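Local coordinates for protein putative dehydrogenase (Pseudomonas fluorescens, PDB 6UUG) that oxidises methanesulfinate to methanesulfonate as the MsuC monooxygenase component of a two-component flavin-dependent system in bacterial sulfur assimilation, at residues 197-201 and 226-232; 347-352 and 390-396; 254-258 and 314-318; 338-344 and 398-402. All blocks are in the same frame, centred on the assembly; numbering follows the deposited sequence.

Contact 1: 197-201 and 226-232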
# COMPACT_ATOMS: atom_id res chain seq x y z
N SER A 197 -42.81 14.00 -13.54
CA SER A 197 -42.31 12.69 -13.93
C SER A 197 -43.35 11.86 -14.66
O SER A 197 -42.99 10.94 -15.39
CB SER A 197 -41.81 11.92 -12.70
OG SER A 197 -41.06 12.79 -11.86
N GLY A 198 -44.63 12.16 -14.48
CA GLY A 198 -45.67 11.44 -15.18
C GLY A 198 -46.15 12.09 -16.46
O GLY A 198 -47.19 11.67 -17.00
N ARG A 199 -45.45 13.10 -16.97
CA ARG A 199 -45.90 13.79 -18.17
C ARG A 199 -45.96 12.85 -19.36
O ARG A 199 -45.10 11.98 -19.53
CB ARG A 199 -44.97 14.96 -18.48
CG ARG A 199 -45.29 15.64 -19.80
CD ARG A 199 -44.67 17.00 -19.89
NE ARG A 199 -45.26 17.92 -18.91
CZ ARG A 199 -44.78 19.13 -18.67
NH1 ARG A 199 -43.71 19.54 -19.31
NH2 ARG A 199 -45.36 19.91 -17.77
N SER A 200 -46.98 13.04 -20.19
CA SER A 200 -47.18 12.21 -21.38
C SER A 200 -45.92 12.16 -22.24
O SER A 200 -45.29 13.18 -22.51
CB SER A 200 -48.35 12.76 -22.20
OG SER A 200 -48.49 12.02 -23.40
N GLY A 201 -45.57 10.95 -22.67
CA GLY A 201 -44.39 10.75 -23.49
C GLY A 201 -43.18 10.23 -22.75
O GLY A 201 -42.20 9.84 -23.40
N VAL A 226 -41.88 14.70 -25.73
CA VAL A 226 -42.28 15.19 -24.41
C VAL A 226 -42.26 16.71 -24.43
O VAL A 226 -41.22 17.32 -24.66
CB VAL A 226 -41.37 14.65 -23.31
CG1 VAL A 226 -41.75 15.27 -21.96
CG2 VAL A 226 -41.42 13.14 -23.26
N ARG A 227 -43.42 17.32 -24.17
CA ARG A 227 -43.52 18.77 -24.24
C ARG A 227 -42.81 19.42 -23.06
O ARG A 227 -42.91 18.95 -21.92
CB ARG A 227 -44.99 19.19 -24.29
CG ARG A 227 -45.18 20.69 -24.26
CD ARG A 227 -46.64 21.08 -24.47
NE ARG A 227 -46.81 22.53 -24.38
CZ ARG A 227 -47.72 23.22 -25.06
NH1 ARG A 227 -47.81 24.54 -24.92
NH2 ARG A 227 -48.54 22.59 -25.89
N VAL A 228 -42.09 20.51 -23.33
CA VAL A 228 -41.39 21.28 -22.31
C VAL A 228 -41.67 22.77 -22.54
O VAL A 228 -41.37 23.30 -23.61
CB VAL A 228 -39.87 21.01 -22.32
CG1 VAL A 228 -39.18 21.82 -21.25
CG2 VAL A 228 -39.60 19.53 -22.10
N GLU A 229 -42.24 23.43 -21.53
CA GLU A 229 -42.55 24.85 -21.64
C GLU A 229 -41.31 25.69 -21.39
O GLU A 229 -40.38 25.29 -20.69
CB GLU A 229 -43.62 25.26 -20.62
CG GLU A 229 -44.89 24.48 -20.69
CD GLU A 229 -45.54 24.54 -22.05
OE1 GLU A 229 -45.56 25.63 -22.68
OE2 GLU A 229 -46.01 23.48 -22.50
N GLU A 230 -41.31 26.91 -21.96
CA GLU A 230 -40.25 27.87 -21.67
C GLU A 230 -40.10 28.07 -20.17
O GLU A 230 -38.98 28.16 -19.66
CB GLU A 230 -40.54 29.21 -22.35
CG GLU A 230 -40.53 29.16 -23.86
CD GLU A 230 -39.21 28.67 -24.42
OE1 GLU A 230 -39.19 27.62 -25.10
OE2 GLU A 230 -38.18 29.34 -24.16
N SER A 231 -41.22 28.14 -19.45
CA SER A 231 -41.22 28.33 -18.01
C SER A 231 -40.61 27.15 -17.27
O SER A 231 -40.40 27.24 -16.05
CB SER A 231 -42.65 28.55 -17.50
OG SER A 231 -43.42 27.37 -17.62
N GLU A 232 -40.34 26.04 -17.95
CA GLU A 232 -39.74 24.89 -17.29
C GLU A 232 -38.25 24.75 -17.58
O GLU A 232 -37.60 23.88 -16.98
CB GLU A 232 -40.50 23.62 -17.69
CG GLU A 232 -41.96 23.67 -17.22
CD GLU A 232 -42.82 22.58 -17.80
OE1 GLU A 232 -42.67 22.26 -19.00
OE2 GLU A 232 -43.65 22.03 -17.04
O HOH W 1 -45.73 15.86 -23.55

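Contact 2: 347-352 and 390-396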
# COMPACT_ATOMS: atom_id res chain seq x y z
N LYS A 347 -13.08 13.44 -1.36
CA LYS A 347 -13.62 12.33 -2.14
C LYS A 347 -12.57 11.27 -2.42
O LYS A 347 -12.87 10.07 -2.34
CB LYS A 347 -14.21 12.87 -3.46
CG LYS A 347 -15.09 11.81 -4.15
CD LYS A 347 -15.89 12.37 -5.33
CE LYS A 347 -16.59 11.23 -6.08
NZ LYS A 347 -16.31 11.29 -7.54
N VAL A 348 -11.34 11.68 -2.76
CA VAL A 348 -10.28 10.69 -2.98
C VAL A 348 -10.05 9.87 -1.72
O VAL A 348 -9.99 8.63 -1.76
CB VAL A 348 -8.99 11.37 -3.47
CG1 VAL A 348 -7.84 10.36 -3.51
CG2 VAL A 348 -9.23 11.93 -4.87
N ALA A 349 -9.95 10.53 -0.56
CA ALA A 349 -9.72 9.81 0.69
C ALA A 349 -10.89 8.90 1.01
O ALA A 349 -10.69 7.72 1.36
CB ALA A 349 -9.48 10.79 1.84
N ALA A 350 -12.12 9.41 0.90
CA ALA A 350 -13.28 8.58 1.22
C ALA A 350 -13.36 7.38 0.28
O ALA A 350 -13.71 6.28 0.71
CB ALA A 350 -14.57 9.38 1.14
N SER A 351 -13.04 7.59 -0.99
CA SER A 351 -13.12 6.50 -1.97
C SER A 351 -12.10 5.42 -1.67
O SER A 351 -12.44 4.23 -1.57
CB SER A 351 -12.90 7.05 -3.38
OG SER A 351 -13.97 7.89 -3.78
N ARG A 352 -10.84 5.81 -1.56
CA ARG A 352 -9.75 4.84 -1.47
C ARG A 352 -9.71 4.19 -0.10
O ARG A 352 -9.64 2.96 0.02
CB ARG A 352 -8.42 5.50 -1.75
CG ARG A 352 -8.25 5.86 -3.17
CD ARG A 352 -6.85 6.32 -3.40
NE ARG A 352 -6.41 5.93 -4.72
CZ ARG A 352 -5.22 6.26 -5.22
NH1 ARG A 352 -4.39 6.98 -4.47
NH2 ARG A 352 -4.87 5.88 -6.45
N ASP A 390 -16.67 8.58 -11.56
CA ASP A 390 -15.75 9.70 -11.75
C ASP A 390 -14.37 9.14 -11.45
O ASP A 390 -14.03 8.91 -10.28
CB ASP A 390 -16.13 10.87 -10.82
CG ASP A 390 -15.02 11.92 -10.65
OD1 ASP A 390 -14.14 12.08 -11.52
OD2 ASP A 390 -15.06 12.60 -9.60
N PRO A 391 -13.56 8.85 -12.47
CA PRO A 391 -12.35 8.04 -12.26
C PRO A 391 -11.33 8.70 -11.33
O PRO A 391 -10.90 9.83 -11.55
CB PRO A 391 -11.79 7.84 -13.67
CG PRO A 391 -12.54 8.78 -14.55
CD PRO A 391 -13.85 9.06 -13.90
N LEU A 392 -10.91 7.94 -10.31
CA LEU A 392 -10.02 8.47 -9.27
C LEU A 392 -8.70 8.98 -9.84
O LEU A 392 -8.15 9.96 -9.35
CB LEU A 392 -9.77 7.38 -8.22
CG LEU A 392 -9.99 7.69 -6.74
CD1 LEU A 392 -11.25 8.50 -6.54
CD2 LEU A 392 -10.11 6.38 -6.01
N ASP A 393 -8.17 8.32 -10.88
CA ASP A 393 -6.86 8.74 -11.38
C ASP A 393 -6.92 10.16 -11.92
O ASP A 393 -5.96 10.92 -11.80
CB ASP A 393 -6.37 7.80 -12.48
CG ASP A 393 -5.93 6.46 -11.93
OD1 ASP A 393 -5.24 6.43 -10.89
OD2 ASP A 393 -6.30 5.44 -12.55
N TYR A 394 -8.05 10.54 -12.52
CA TYR A 394 -8.14 11.90 -13.04
C TYR A 394 -8.48 12.91 -11.95
O TYR A 394 -8.17 14.09 -12.11
CB TYR A 394 -9.14 11.93 -14.21
CG TYR A 394 -8.45 11.40 -15.45
CD1 TYR A 394 -7.53 12.19 -16.14
CD2 TYR A 394 -8.65 10.09 -15.89
CE1 TYR A 394 -6.85 11.70 -17.26
CE2 TYR A 394 -7.97 9.60 -17.03
CZ TYR A 394 -7.08 10.41 -17.69
OH TYR A 394 -6.39 9.96 -18.80
N LYS A 395 -9.08 12.46 -10.84
CA LYS A 395 -9.17 13.33 -9.66
C LYS A 395 -7.78 13.65 -9.11
O LYS A 395 -7.50 14.79 -8.72
CB LYS A 395 -10.05 12.69 -8.58
CG LYS A 395 -11.56 12.65 -8.92
CD LYS A 395 -12.33 13.90 -8.40
CE LYS A 395 -12.25 15.08 -9.36
NZ LYS A 395 -13.41 16.03 -9.23
N LEU A 396 -6.90 12.64 -9.06
CA LEU A 396 -5.54 12.87 -8.60
C LEU A 396 -4.80 13.80 -9.56
O LEU A 396 -3.99 14.63 -9.12
CB LEU A 396 -4.80 11.53 -8.47
CG LEU A 396 -5.28 10.67 -7.29
CD1 LEU A 396 -4.69 9.26 -7.36
CD2 LEU A 396 -4.91 11.34 -5.98
O HOH W 2 -17.17 8.38 -8.31
O HOH W 3 -6.05 4.61 -8.82

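Contact 3: 254-258 and 314-318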
# COMPACT_ATOMS: atom_id res chain seq x y z
N LEU A 254 -19.85 16.39 -3.40
CA LEU A 254 -19.83 16.24 -1.95
C LEU A 254 -20.97 15.36 -1.44
O LEU A 254 -20.85 14.75 -0.37
CB LEU A 254 -19.86 17.64 -1.29
CG LEU A 254 -19.57 17.69 0.22
CD1 LEU A 254 -18.26 16.99 0.53
CD2 LEU A 254 -19.51 19.14 0.72
N THR A 255 -22.07 15.24 -2.20
CA THR A 255 -23.13 14.30 -1.84
C THR A 255 -22.62 12.87 -1.93
O THR A 255 -22.78 12.08 -0.99
CB THR A 255 -24.35 14.51 -2.74
OG1 THR A 255 -24.90 15.82 -2.50
CG2 THR A 255 -25.43 13.46 -2.47
N PHE A 256 -21.98 12.52 -3.06
CA PHE A 256 -21.33 11.22 -3.18
C PHE A 256 -20.33 11.00 -2.07
O PHE A 256 -20.25 9.91 -1.50
CB PHE A 256 -20.61 11.09 -4.53
CG PHE A 256 -21.51 10.75 -5.67
CD1 PHE A 256 -22.28 9.60 -5.64
CD2 PHE A 256 -21.54 11.54 -6.80
CE1 PHE A 256 -23.10 9.27 -6.70
CE2 PHE A 256 -22.36 11.22 -7.87
CZ PHE A 256 -23.14 10.08 -7.82
N THR A 257 -19.53 12.04 -1.76
CA THR A 257 -18.49 11.91 -0.76
C THR A 257 -19.07 11.56 0.61
O THR A 257 -18.53 10.70 1.31
CB THR A 257 -17.66 13.19 -0.67
OG1 THR A 257 -17.02 13.44 -1.93
CG2 THR A 257 -16.57 13.06 0.40
N HIS A 258 -20.16 12.23 1.00
CA HIS A 258 -20.81 11.90 2.27
C HIS A 258 -21.36 10.48 2.26
O HIS A 258 -21.36 9.80 3.30
CB HIS A 258 -21.92 12.91 2.58
CG HIS A 258 -21.43 14.17 3.20
ND1 HIS A 258 -20.76 15.14 2.50
CD2 HIS A 258 -21.52 14.62 4.48
CE1 HIS A 258 -20.45 16.14 3.32
NE2 HIS A 258 -20.90 15.85 4.53
N VAL A 314 -14.05 15.41 5.07
CA VAL A 314 -15.42 15.56 4.60
C VAL A 314 -16.11 16.71 5.33
O VAL A 314 -16.80 17.54 4.71
CB VAL A 314 -16.18 14.23 4.77
CG1 VAL A 314 -17.66 14.41 4.46
CG2 VAL A 314 -15.59 13.18 3.83
N GLU A 315 -15.93 16.78 6.64
CA GLU A 315 -16.60 17.82 7.41
C GLU A 315 -16.03 19.19 7.10
O GLU A 315 -16.77 20.19 7.13
CB GLU A 315 -16.51 17.49 8.90
CG GLU A 315 -17.41 16.32 9.24
CD GLU A 315 -17.20 15.73 10.62
OE1 GLU A 315 -16.28 16.20 11.35
OE2 GLU A 315 -17.95 14.79 10.98
N ARG A 316 -14.73 19.27 6.79
CA ARG A 316 -14.17 20.55 6.39
C ARG A 316 -14.74 21.01 5.05
O ARG A 316 -15.09 22.18 4.89
CB ARG A 316 -12.65 20.51 6.30
CG ARG A 316 -12.20 21.87 5.77
CD ARG A 316 -10.83 21.97 5.35
NE ARG A 316 -10.47 21.01 4.32
CZ ARG A 316 -9.21 20.89 3.94
NH1 ARG A 316 -8.29 21.67 4.51
NH2 ARG A 316 -8.87 20.02 3.01
N ALA A 317 -14.85 20.10 4.08
CA ALA A 317 -15.48 20.47 2.82
C ALA A 317 -16.92 20.92 3.02
O ALA A 317 -17.39 21.86 2.35
CB ALA A 317 -15.42 19.29 1.84
N ALA A 318 -17.65 20.27 3.92
CA ALA A 318 -19.04 20.65 4.15
C ALA A 318 -19.13 22.05 4.74
O ALA A 318 -19.99 22.84 4.33
CB ALA A 318 -19.74 19.64 5.05

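Contact 4: 338-344 and 398-402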
# COMPACT_ATOMS: atom_id res chain seq x y z
N HIS A 338 -11.27 26.84 -4.43
CA HIS A 338 -10.74 26.26 -3.20
C HIS A 338 -11.71 25.25 -2.61
O HIS A 338 -11.30 24.22 -2.07
CB HIS A 338 -10.42 27.37 -2.19
CG HIS A 338 -9.17 28.12 -2.53
ND1 HIS A 338 -9.13 29.12 -3.48
CD2 HIS A 338 -7.90 27.98 -2.08
CE1 HIS A 338 -7.90 29.58 -3.58
NE2 HIS A 338 -7.13 28.91 -2.74
N LEU A 339 -13.02 25.52 -2.69
CA LEU A 339 -14.01 24.53 -2.28
C LEU A 339 -13.89 23.26 -3.13
O LEU A 339 -13.92 22.14 -2.61
CB LEU A 339 -15.43 25.10 -2.38
CG LEU A 339 -16.58 24.13 -2.10
CD1 LEU A 339 -16.50 23.53 -0.70
CD2 LEU A 339 -17.94 24.82 -2.32
N ALA A 340 -13.81 23.43 -4.45
CA ALA A 340 -13.70 22.28 -5.34
C ALA A 340 -12.50 21.40 -4.97
O ALA A 340 -12.60 20.16 -4.97
CB ALA A 340 -13.60 22.75 -6.79
N THR A 341 -11.35 22.02 -4.69
CA THR A 341 -10.17 21.26 -4.29
C THR A 341 -10.40 20.52 -2.98
O THR A 341 -10.03 19.35 -2.84
CB THR A 341 -8.96 22.20 -4.18
OG1 THR A 341 -8.70 22.77 -5.47
CG2 THR A 341 -7.72 21.44 -3.72
N ALA A 342 -11.03 21.19 -2.01
CA ALA A 342 -11.28 20.55 -0.72
C ALA A 342 -12.22 19.35 -0.86
O ALA A 342 -12.05 18.34 -0.17
CB ALA A 342 -11.87 21.56 0.27
N ILE A 343 -13.24 19.47 -1.71
CA ILE A 343 -14.18 18.36 -1.92
C ILE A 343 -13.48 17.20 -2.62
O ILE A 343 -13.66 16.02 -2.26
CB ILE A 343 -15.40 18.83 -2.74
CG1 ILE A 343 -16.27 19.78 -1.91
CG2 ILE A 343 -16.22 17.62 -3.20
CD1 ILE A 343 -17.27 20.61 -2.78
N ALA A 344 -12.70 17.50 -3.66
CA ALA A 344 -12.02 16.42 -4.38
C ALA A 344 -11.03 15.71 -3.47
O ALA A 344 -10.89 14.48 -3.56
CB ALA A 344 -11.29 16.97 -5.61
N GLU A 398 -6.15 16.27 -11.30
CA GLU A 398 -6.63 17.62 -10.98
C GLU A 398 -6.00 18.15 -9.69
O GLU A 398 -5.56 19.30 -9.62
CB GLU A 398 -8.16 17.58 -10.86
CG GLU A 398 -8.81 18.85 -10.32
CD GLU A 398 -10.20 18.61 -9.73
OE1 GLU A 398 -11.00 17.88 -10.36
OE2 GLU A 398 -10.48 19.15 -8.62
N LEU A 399 -5.96 17.32 -8.64
CA LEU A 399 -5.36 17.75 -7.38
C LEU A 399 -3.87 18.01 -7.51
O LEU A 399 -3.33 18.90 -6.85
CB LEU A 399 -5.63 16.70 -6.29
CG LEU A 399 -7.08 16.65 -5.78
CD1 LEU A 399 -7.29 15.50 -4.78
CD2 LEU A 399 -7.49 17.98 -5.12
N GLY A 400 -3.18 17.24 -8.36
CA GLY A 400 -1.77 17.51 -8.58
C GLY A 400 -1.57 18.82 -9.31
O GLY A 400 -0.61 19.54 -9.06
N ASP A 401 -2.49 19.14 -10.22
CA ASP A 401 -2.39 20.42 -10.92
C ASP A 401 -2.49 21.58 -9.93
O ASP A 401 -1.80 22.59 -10.09
CB ASP A 401 -3.46 20.52 -11.99
CG ASP A 401 -3.07 21.43 -13.16
OD1 ASP A 401 -1.87 21.66 -13.40
OD2 ASP A 401 -4.00 21.93 -13.83
N TRP A 402 -3.32 21.43 -8.90
CA TRP A 402 -3.35 22.43 -7.83
C TRP A 402 -2.09 22.38 -6.98
O TRP A 402 -1.47 23.41 -6.70
CB TRP A 402 -4.58 22.22 -6.93
CG TRP A 402 -4.45 23.03 -5.68
CD1 TRP A 402 -4.21 22.58 -4.41
CD2 TRP A 402 -4.50 24.46 -5.59
NE1 TRP A 402 -4.13 23.64 -3.54
CE2 TRP A 402 -4.29 24.81 -4.24
CE3 TRP A 402 -4.70 25.48 -6.53
CZ2 TRP A 402 -4.28 26.13 -3.80
CZ3 TRP A 402 -4.70 26.79 -6.09
CH2 TRP A 402 -4.49 27.11 -4.74
O HOH W 4 -7.99 20.88 -7.43

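Contact 1: 197-201 and 226-232
Arg199 meets Glu232 end-on, each terminal nitrogen taking one carboxylate oxygen. NH1 of Arg199 lies 2.9 Å from OE1 of Glu232 in an almost straight bond (173°), and Arg199 NH2 lies 2.8 Å from Glu232 OE2, which offers its syn lone pair. The guanidinium and carboxylate planes are twisted 32° apart, so the fork is not quite flat. Arg199 NH1 makes a second bond, to Arg227 O at 2.8 Å; it is bent, with the oxygen tilted out of the guanidinium plane. Glu232 OE1 is shared in turn: the backbone N of Glu229 reaches it at 2.8 Å from the opposite face of the carboxylate plane to Arg199 NH1. Behind the charged head, Arg199 CD rests 4.0 Å from Val226 CG1, and the turn at chi3 (-66°) swings the guanidinium toward Glu232. A water bridges Ser200 O and Arg227 N. At Gly201 a side chain would collide with Val226 CG2 and with the preceding carbonyl oxygen. Further out, Val226 and Val228 pair through their backbones with Phe161 and Arg159. In what is probably the middle beta domain of the acyl-CoA dehydrogenase fold, the loop after strand 189-196 is thus tied to the end of strand 221-228 and the 3-10 turn after it by a bidentate ion pair, a carbonyl bond and a bridging water; the backbone N-H on Glu232 should help keep its carboxylate charged and its rotation restrained.

Contact 2: 347-352 and 390-396
Lys347 reaches Asp390 because its chain runs out nearly straight, CG anti to the backbone N (chi1 -166°), and turns only at the last torsion (chi4 -128°). Lys347 NZ then sits 2.7 Å from Asp390 OD2, a salt bridge made on the anti side of that oxygen and somewhat out of the carboxylate plane. Gln253 OE1 and a water also take NZ, and Lys395 NZ adds a long ion pair to the same OD2. Were Lys347 an alanine, the buried Asp390 carboxylate would probably lose its short charged partner, the ion pair to Lys395 being long. Alongside, Leu392 packs on Ser351 and Arg352: its CD1 lies 3.8 Å from Ser351 CB, and its CD2 comes to 3.4 Å from Arg352 CG. Leu396 divides its branches, with CD2 at 4.0 Å from Val348 CG1 and CD1 over one face of the Arg352 guanidinium, 3.5 Å from NH2. Arg352 pairs most strongly with Glu302 of the third subunit, and Asp393 with His299 of the second; a water links Arg352 NH2 to Asp393 OD1. Segments 347-352 and 392-396 run roughly antiparallel, their axes at 147°, Pro391 holding the N-cap position. This is helix-on-helix packing in the all-alpha C-terminal domain of the acyl-CoA dehydrogenase fold, where the helices also build the tetramer interface.

Contact 3: 254-258 and 314-318
Val314 begins the contact by dividing its two methyls between neighbours on helix 247-277. CG1, anti to the backbone N (chi1 172°), stands over the centre of the His258 ring, 3.5 Å from the centroid and 14° off the normal, a CH-pi contact. Val314 CG2 turns instead to Thr257 and meets CG2 of that residue at 3.6 Å, the two chains lying side by side but pointing opposite ways. One turn on, Ala317 offers its CB to Leu254 CD1 at 3.9 Å; the small residue lets the leucine come in close, its CD2 lying 3.8 Å from the carbonyl oxygen of Ala317. Ala318 follows with CB at the edge of the His258 ring, 4.0 Å from CE1, while its CA touches Leu254 CD2. The imidazole is fixed from its own helix: His258 ND1 donates to Leu254 O at 2.9 Å, a carbonyl that also receives the helical bond from His258 N on the opposite face of its plane. With an alanine in place of His258, the Val314 methyl would have no ring to cover, and a gap is likely to open there. Thr257 OG1 bonds to Gln253 O in the same helix. The axes of segments 254-258 and 314-318 run roughly antiparallel, at 150°, and approach to 10.7 Å. Helix 333-360 packs on the pair through Ala346 and Lys347 on Thr257 and Ile343 on Ala317, helix 85-96 brings Leu89 to Leu254 and His258 and Ser86 to Ala318, and Arg316 forms a salt bridge with Glu308 of the third subunit.

Contact 4: 338-344 and 398-402
Trp402 lays its indole beside Thr341, whose CG2 comes within 3.8 Å of Trp402 CD1 at a slant while OG1 stands above one face, toward the rim. With CG anti to the backbone N (chi1 168°), the indole stretches toward helix 333-360, and its far end reaches His338: NE2 of that histidine is 3.8 Å from Trp402 CH2. The two rings meet obliquely, their planes 74° apart. His338 is held at its other nitrogen, ND1 being hydrogen-bonded to Glu334 O one turn earlier. Leu399 fits between Thr341 and Ala344, with CD2 at 3.7 Å from Thr341 CG2 and 4.0 Å from Ala344 CB, and CD1 close to the Ala344 carbonyl oxygen. Beyond it, the extended chain of Glu398 brings OE2 to 3.8 Å from Ala344 CB. A water spans the two helices here, 2.8 Å from Thr341 OG1 and donating to Glu398 OE2 at 3.3 Å; Thr341 OG1 also bonds to Gly337 O. The segments thus join through apolar packing of methyls and rings, with a water-mediated polar link beside it. Pro409, from the chain beyond helix 392-405, packs on Ala340, Thr341 and Glu398, and Trp304 of the third subunit meets the Trp402 ring edge-to-face. The axes of segments 338-344 and 398-402 approach to 10.5 Å with 129° between their directions, where helix 392-405 packs on helix 333-360, a helix packing of the acyl-CoA dehydrogenase-like C-terminal domain that is shared with the interface between subunits.

Overall arrangement
Contacts 2, 3 and 4 form one continuous helical block, their centres 11 to 13 Å apart. Contacts 2 and 4 both join helix 333-360 to helix 392-405, with Val348 CG2 4.1 Å from Leu399 CD1 where they meet, and contact 2 is nested in the chain segment that contact 4 closes. Contact 3 meets this pair through Thr257, whose OG1 is 3.2 Å from Lys347 CB, and through Ala317 against Ile343. Contact 1 stands apart in the beta-rich region, its centre 33 to 37 Å from the others. As in acyl-CoA dehydrogenases, the flavin pocket would be expected between the beta and helical domains.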